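Local atomic coordinates of transcriptional regulator fur family (Xanthomonas campestris pv. campestris, PDB entry 7DH8), a protein that probably acts as a zinc-dependent transcriptional repressor of the Fur family (Zur), binding zinc and regulatory DNA to control zinc uptake. Residues R29-A34 with N93-K98; P44-V49 with L87-A92. All blocks are in the same frame, centred on the assembly; numbering follows the deposited sequence.

Contact 1 (R29-A34 with N93-K98). With ZN (zinc ion), chain B.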
loop_
_atom_site.group_PDB
_atom_site.type_symbol
_atom_site.label_atom_id
_atom_site.label_comp_id
_atom_site.label_asym_id
_atom_site.label_seq_id
_atom_site.Cartn_x
_atom_site.Cartn_y
_atom_site.Cartn_z
ATOM N N ARG A 29 4.950 10.767 -26.627
ATOM C CA ARG A 29 4.743 10.314 -28.036
ATOM C C ARG A 29 4.597 8.794 -28.046
ATOM O O ARG A 29 3.732 8.307 -28.690
ATOM C CB ARG A 29 5.830 10.795 -29.000
ATOM C CG ARG A 29 6.262 12.251 -28.874
ATOM C CD ARG A 29 5.412 13.243 -28.105
ATOM N NE ARG A 29 4.658 14.202 -28.899
ATOM C CZ ARG A 29 4.985 15.475 -29.114
ATOM N NH1 ARG A 29 6.080 16.004 -28.590
ATOM N NH2 ARG A 29 4.199 16.225 -29.849
ATOM N N ALA A 30 5.446 8.073 -27.347
ATOM C CA ALA A 30 5.245 6.624 -27.223
ATOM C C ALA A 30 3.874 6.322 -26.609
ATOM O O ALA A 30 3.234 5.417 -27.077
ATOM C CB ALA A 30 6.341 6.077 -26.375
ATOM N N VAL A 31 3.431 7.043 -25.587
ATOM C CA VAL A 31 2.102 6.704 -24.987
ATOM C C VAL A 31 0.991 7.154 -25.939
ATOM O O VAL A 31 -0.077 6.524 -25.948
ATOM C CB VAL A 31 1.963 7.409 -23.631
ATOM C CG1 VAL A 31 0.526 7.539 -23.156
ATOM C CG2 VAL A 31 2.842 6.790 -22.563
ATOM N N GLU A 32 1.278 8.200 -26.710
ATOM C CA GLU A 32 0.370 8.874 -27.648
ATOM C C GLU A 32 -0.164 7.926 -28.720
ATOM O O GLU A 32 -1.317 8.051 -29.152
ATOM C CB GLU A 32 1.087 10.054 -28.316
ATOM C CG GLU A 32 0.236 11.307 -28.541
ATOM C CD GLU A 32 -0.337 11.388 -29.951
ATOM O OE1 GLU A 32 -1.503 11.825 -30.105
ATOM O OE2 GLU A 32 0.380 11.010 -30.902
ATOM N N ARG A 33 0.663 6.940 -29.070
ATOM C CA ARG A 33 0.264 5.907 -30.047
ATOM C C ARG A 33 -0.004 4.615 -29.291
ATOM O O ARG A 33 -0.263 3.616 -29.904
ATOM C CB ARG A 33 1.264 5.737 -31.199
ATOM C CG ARG A 33 0.637 5.200 -32.484
ATOM C CD ARG A 33 1.523 4.340 -33.367
ATOM N NE ARG A 33 0.968 4.068 -34.679
ATOM C CZ ARG A 33 1.634 4.241 -35.816
ATOM N NH1 ARG A 33 2.891 4.669 -35.798
ATOM N NH2 ARG A 33 1.048 3.962 -36.968
ATOM N N ALA A 34 0.097 4.613 -27.971
ATOM C CA ALA A 34 -0.353 3.378 -27.299
ATOM C C ALA A 34 -1.865 3.512 -27.112
ATOM O O ALA A 34 -2.523 2.490 -26.910
ATOM C CB ALA A 34 0.395 3.133 -26.025
ATOM N N ASN A 93 -5.862 3.105 -17.359
ATOM C CA ASN A 93 -5.180 2.555 -18.521
ATOM C C ASN A 93 -3.727 2.182 -18.255
ATOM O O ASN A 93 -2.994 1.854 -19.199
ATOM C CB ASN A 93 -5.271 3.563 -19.656
ATOM C CG ASN A 93 -6.695 3.748 -20.126
ATOM O OD1 ASN A 93 -7.241 2.876 -20.800
ATOM N ND2 ASN A 93 -7.325 4.850 -19.728
ATOM N N GLY A 94 -3.284 2.256 -17.009
ATOM C CA GLY A 94 -1.968 1.778 -16.644
ATOM C C GLY A 94 -0.802 2.623 -17.099
ATOM O O GLY A 94 0.327 2.115 -17.108
ATOM N N PHE A 95 -1.019 3.888 -17.464
ATOM C CA PHE A 95 0.096 4.771 -17.793
ATOM C C PHE A 95 0.717 5.448 -16.573
ATOM O O PHE A 95 1.819 5.976 -16.676
ATOM C CB PHE A 95 -0.354 5.838 -18.799
ATOM C CG PHE A 95 -0.962 5.253 -20.050
ATOM C CD1 PHE A 95 -0.199 4.427 -20.890
ATOM C CD2 PHE A 95 -2.283 5.502 -20.387
ATOM C CE1 PHE A 95 -0.741 3.889 -22.037
ATOM C CE2 PHE A 95 -2.826 4.964 -21.541
ATOM C CZ PHE A 95 -2.060 4.152 -22.363
ATOM N N VAL A 96 0.023 5.464 -15.443
ATOM C CA VAL A 96 0.483 6.117 -14.216
ATOM C C VAL A 96 0.121 5.170 -13.097
ATOM O O VAL A 96 -0.930 4.527 -13.149
ATOM C CB VAL A 96 -0.198 7.483 -14.025
ATOM C CG1 VAL A 96 -0.247 7.895 -12.508
ATOM C CG2 VAL A 96 0.472 8.565 -14.923
ATOM N N HIS A 97 0.999 5.026 -12.116
ATOM C CA HIS A 97 0.709 4.192 -10.975
ATOM C C HIS A 97 0.546 5.088 -9.772
ATOM O O HIS A 97 1.332 6.015 -9.584
ATOM C CB HIS A 97 1.828 3.169 -10.684
ATOM C CG HIS A 97 2.047 2.185 -11.794
ATOM N ND1 HIS A 97 1.253 1.069 -11.954
ATOM C CD2 HIS A 97 2.973 2.133 -12.780
ATOM C CE1 HIS A 97 1.664 0.386 -13.010
ATOM N NE2 HIS A 97 2.730 0.992 -13.510
ATOM N N LYS A 98 -0.442 4.777 -8.941
ATOM C CA LYS A 98 -0.534 5.408 -7.646
ATOM C C LYS A 98 0.165 4.515 -6.641
ATOM O O LYS A 98 -0.183 3.335 -6.512
ATOM C CB LYS A 98 -1.985 5.626 -7.210
ATOM C CG LYS A 98 -2.060 6.478 -5.866
ATOM C CD LYS A 98 -3.524 6.545 -5.375
ATOM C CE LYS A 98 -3.630 6.991 -3.895
ATOM N NZ LYS A 98 -5.086 7.239 -3.515
HETATM ZN ZN ZN B . 3.816 0.116 -14.964
#

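Contact 2 (P44-V49 with L87-A92)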
loop_
_atom_site.group_PDB
_atom_site.type_symbol
_atom_site.label_atom_id
_atom_site.label_comp_id
_atom_site.label_asym_id
_atom_site.label_seq_id
_atom_site.Cartn_x
_atom_site.Cartn_y
_atom_site.Cartn_z
ATOM N N PRO A 44 -4.735 16.899 -24.963
ATOM C CA PRO A 44 -3.639 17.753 -24.464
ATOM C C PRO A 44 -3.536 17.778 -22.957
ATOM O O PRO A 44 -2.429 17.784 -22.399
ATOM C CB PRO A 44 -3.987 19.140 -25.018
ATOM C CG PRO A 44 -5.326 18.989 -25.709
ATOM C CD PRO A 44 -5.476 17.547 -26.053
ATOM N N ILE A 45 -4.678 17.780 -22.273
ATOM C CA ILE A 45 -4.659 17.789 -20.820
ATOM C C ILE A 45 -4.062 16.494 -20.274
ATOM O O ILE A 45 -3.210 16.522 -19.384
ATOM C CB ILE A 45 -6.079 17.996 -20.261
ATOM C CG1 ILE A 45 -6.596 19.391 -20.619
ATOM C CG2 ILE A 45 -6.094 17.788 -18.755
ATOM C CD1 ILE A 45 -8.068 19.587 -20.341
ATOM N N ARG A 46 -4.484 15.348 -20.808
ATOM C CA ARG A 46 -3.906 14.088 -20.359
ATOM C C ARG A 46 -2.422 14.003 -20.697
ATOM O O ARG A 46 -1.648 13.356 -19.970
ATOM C CB ARG A 46 -4.643 12.915 -21.002
ATOM C CG ARG A 46 -6.040 12.732 -20.524
ATOM C CD ARG A 46 -6.840 12.044 -21.613
ATOM N NE ARG A 46 -8.048 11.448 -21.075
ATOM C CZ ARG A 46 -9.079 11.075 -21.820
ATOM N NH1 ARG A 46 -9.026 11.224 -23.136
ATOM N NH2 ARG A 46 -10.157 10.550 -21.252
ATOM N N ALA A 47 -2.024 14.610 -21.817
ATOM C CA ALA A 47 -0.636 14.560 -22.242
ATOM C C ALA A 47 0.236 15.432 -21.347
ATOM O O ALA A 47 1.363 15.043 -20.987
ATOM C CB ALA A 47 -0.525 15.003 -23.704
ATOM N N ASN A 48 -0.277 16.612 -20.970
ATOM C CA ASN A 48 0.474 17.496 -20.091
ATOM C C ASN A 48 0.548 16.942 -18.679
ATOM O O ASN A 48 1.560 17.133 -17.995
ATOM C CB ASN A 48 -0.143 18.899 -20.078
ATOM C CG ASN A 48 0.765 19.923 -19.412
ATOM O OD1 ASN A 48 1.983 19.932 -19.638
ATOM N ND2 ASN A 48 0.179 20.797 -18.593
ATOM N N VAL A 49 -0.502 16.268 -18.211
ATOM C CA VAL A 49 -0.414 15.635 -16.906
ATOM C C VAL A 49 0.595 14.498 -16.958
ATOM O O VAL A 49 1.491 14.404 -16.116
ATOM C CB VAL A 49 -1.799 15.158 -16.437
ATOM C CG1 VAL A 49 -1.673 14.281 -15.203
ATOM C CG2 VAL A 49 -2.622 16.363 -16.060
ATOM N N LEU A 87 -5.880 12.498 -14.704
ATOM C CA LEU A 87 -5.148 11.540 -13.877
ATOM C C LEU A 87 -5.869 10.193 -13.764
ATOM O O LEU A 87 -5.240 9.137 -13.915
ATOM C CB LEU A 87 -4.899 12.133 -12.490
ATOM C CG LEU A 87 -3.990 11.352 -11.531
ATOM C CD1 LEU A 87 -2.587 11.139 -12.086
ATOM C CD2 LEU A 87 -3.894 12.111 -10.248
ATOM N N ASP A 88 -7.177 10.191 -13.467
ATOM C CA ASP A 88 -7.914 8.920 -13.419
ATOM C C ASP A 88 -7.758 8.122 -14.719
ATOM O O ASP A 88 -7.577 6.904 -14.687
ATOM C CB ASP A 88 -9.400 9.162 -13.185
ATOM C CG ASP A 88 -9.714 9.690 -11.783
ATOM O OD1 ASP A 88 -9.003 9.368 -10.816
ATOM O OD2 ASP A 88 -10.716 10.418 -11.657
ATOM N N PHE A 89 -7.879 8.794 -15.867
ATOM C CA PHE A 89 -7.731 8.122 -17.149
ATOM C C PHE A 89 -6.366 7.465 -17.250
ATOM O O PHE A 89 -6.257 6.279 -17.584
ATOM C CB PHE A 89 -7.949 9.123 -18.282
ATOM C CG PHE A 89 -7.443 8.656 -19.606
ATOM C CD1 PHE A 89 -8.246 7.900 -20.433
ATOM C CD2 PHE A 89 -6.153 8.965 -20.022
ATOM C CE1 PHE A 89 -7.780 7.459 -21.643
ATOM C CE2 PHE A 89 -5.677 8.527 -21.235
ATOM C CZ PHE A 89 -6.493 7.778 -22.053
ATOM N N LEU A 90 -5.308 8.223 -16.937
ATOM C CA LEU A 90 -3.961 7.676 -16.945
ATOM C C LEU A 90 -3.853 6.438 -16.056
ATOM O O LEU A 90 -3.221 5.445 -16.428
ATOM C CB LEU A 90 -2.966 8.762 -16.515
ATOM C CG LEU A 90 -2.952 9.943 -17.491
ATOM C CD1 LEU A 90 -2.043 11.069 -16.992
ATOM C CD2 LEU A 90 -2.513 9.476 -18.884
ATOM N N MET A 91 -4.508 6.449 -14.900
ATOM C CA MET A 91 -4.355 5.318 -13.992
ATOM C C MET A 91 -5.136 4.097 -14.478
ATOM O O MET A 91 -4.648 2.957 -14.385
ATOM C CB MET A 91 -4.811 5.723 -12.595
ATOM C CG MET A 91 -3.757 6.527 -11.789
ATOM S SD MET A 91 -4.456 6.850 -10.161
ATOM C CE MET A 91 -5.980 7.659 -10.585
ATOM N N ALA A 92 -6.353 4.307 -14.977
ATOM C CA ALA A 92 -7.186 3.160 -15.324
ATOM C C ALA A 92 -6.581 2.394 -16.493
ATOM O O ALA A 92 -6.709 1.160 -16.570
ATOM C CB ALA A 92 -8.613 3.623 -15.632
#

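Contact 1 (R29-A34 with N93-K98)
The phenyl ring of F95 is held between two different kinds of neighbour. Over one face sits the methyl CG1 of V31, 4.0 Å from the F95 ring centroid and 14° off the ring normal, a CH-pi contact. It is shifted toward the CD1 and CE1 rim of F95, and V31 CG1 comes within 3.9 Å of F95 CD1. On the opposite face the carbonyl oxygen N93 O stands 3.8 Å above the F95 ring plane, over the centre. A34 CB approaches the ring obliquely, 4.2 Å from F95 CE1, and adds a second apolar touch from the next turn of the helix. V31 places CG1 anti to its backbone N (chi1 160°), which turns this methyl onto the ring. The F95 ring is carried on a loop: G94, with positive phi, is the C-prime residue of a Schellman motif that ends helix 80-92. Two residues beyond F95, H97 NE2 binds the zinc ion at 2.0 Å, and C108, H116 and E131 complete that site. The contact joins helix 25-35 to the short link between helix 80-92 and strand 96-99, which carries H97. V31 also packs on L50 of helix 44-56 and on L42, F95 touches P111, and strand 96-99 pairs antiparallel with strand 104-107.

Contact 2 (P44-V49 with L87-A92)
Helices 44-56 and 80-92 belong to the helical N-terminal half of this Fur-family protein, consistent with its winged-helix DNA-binding domain, and their segments 44-49 and 87-92 cross at -72° with axes 9.7 Å apart. At the partly exposed side of the crossing R46 lays its side chain over one face of the F89 ring. The cation-pi contact brings R46 CZ to 3.7 Å from the F89 ring centroid, with the guanidinium and ring planes 31° apart. R46 NE is nearer still, 3.2 Å from F89 CG, while the methylene CD of R46 adds a CH-pi contact over the same face. The R46 chain, extended from CG to NE, carries the guanidinium across the ring face, the two side chains crossing at about a right angle, and F89 meets it with CG anti to its own backbone N (chi1 163°). On the buried side, the methyl L90 CD1 packs 3.7 Å from V49 CG1 and 3.8 Å from the carbonyl oxygen R46 O. Around the crossing, F89 also rests on L40 and L42 of the loop between helices 25-35 and 44-56, I45 reaches T82 and A86 of helix 80-92, and L87 and M91 touch F105 of strand 104-107.

From the N terminus, the chain runs through helix 25-35, which supplies the first half of contact 1, and then into helix 44-56, which begins contact 2. Helix 80-92 returns to close contact 2, and the chain leaving it closes contact 1 immediately afterwards, so the shorter loop is nested within the longer one. The two contacts lie about 8 Å apart, centre to centre, and are joined directly where F95 N probably hydrogen-bonds to L90 O at 2.9 Å and V96 packs against L87 and L90. Together they tie three helices to strand 96-99, which carries the zinc ligand H97.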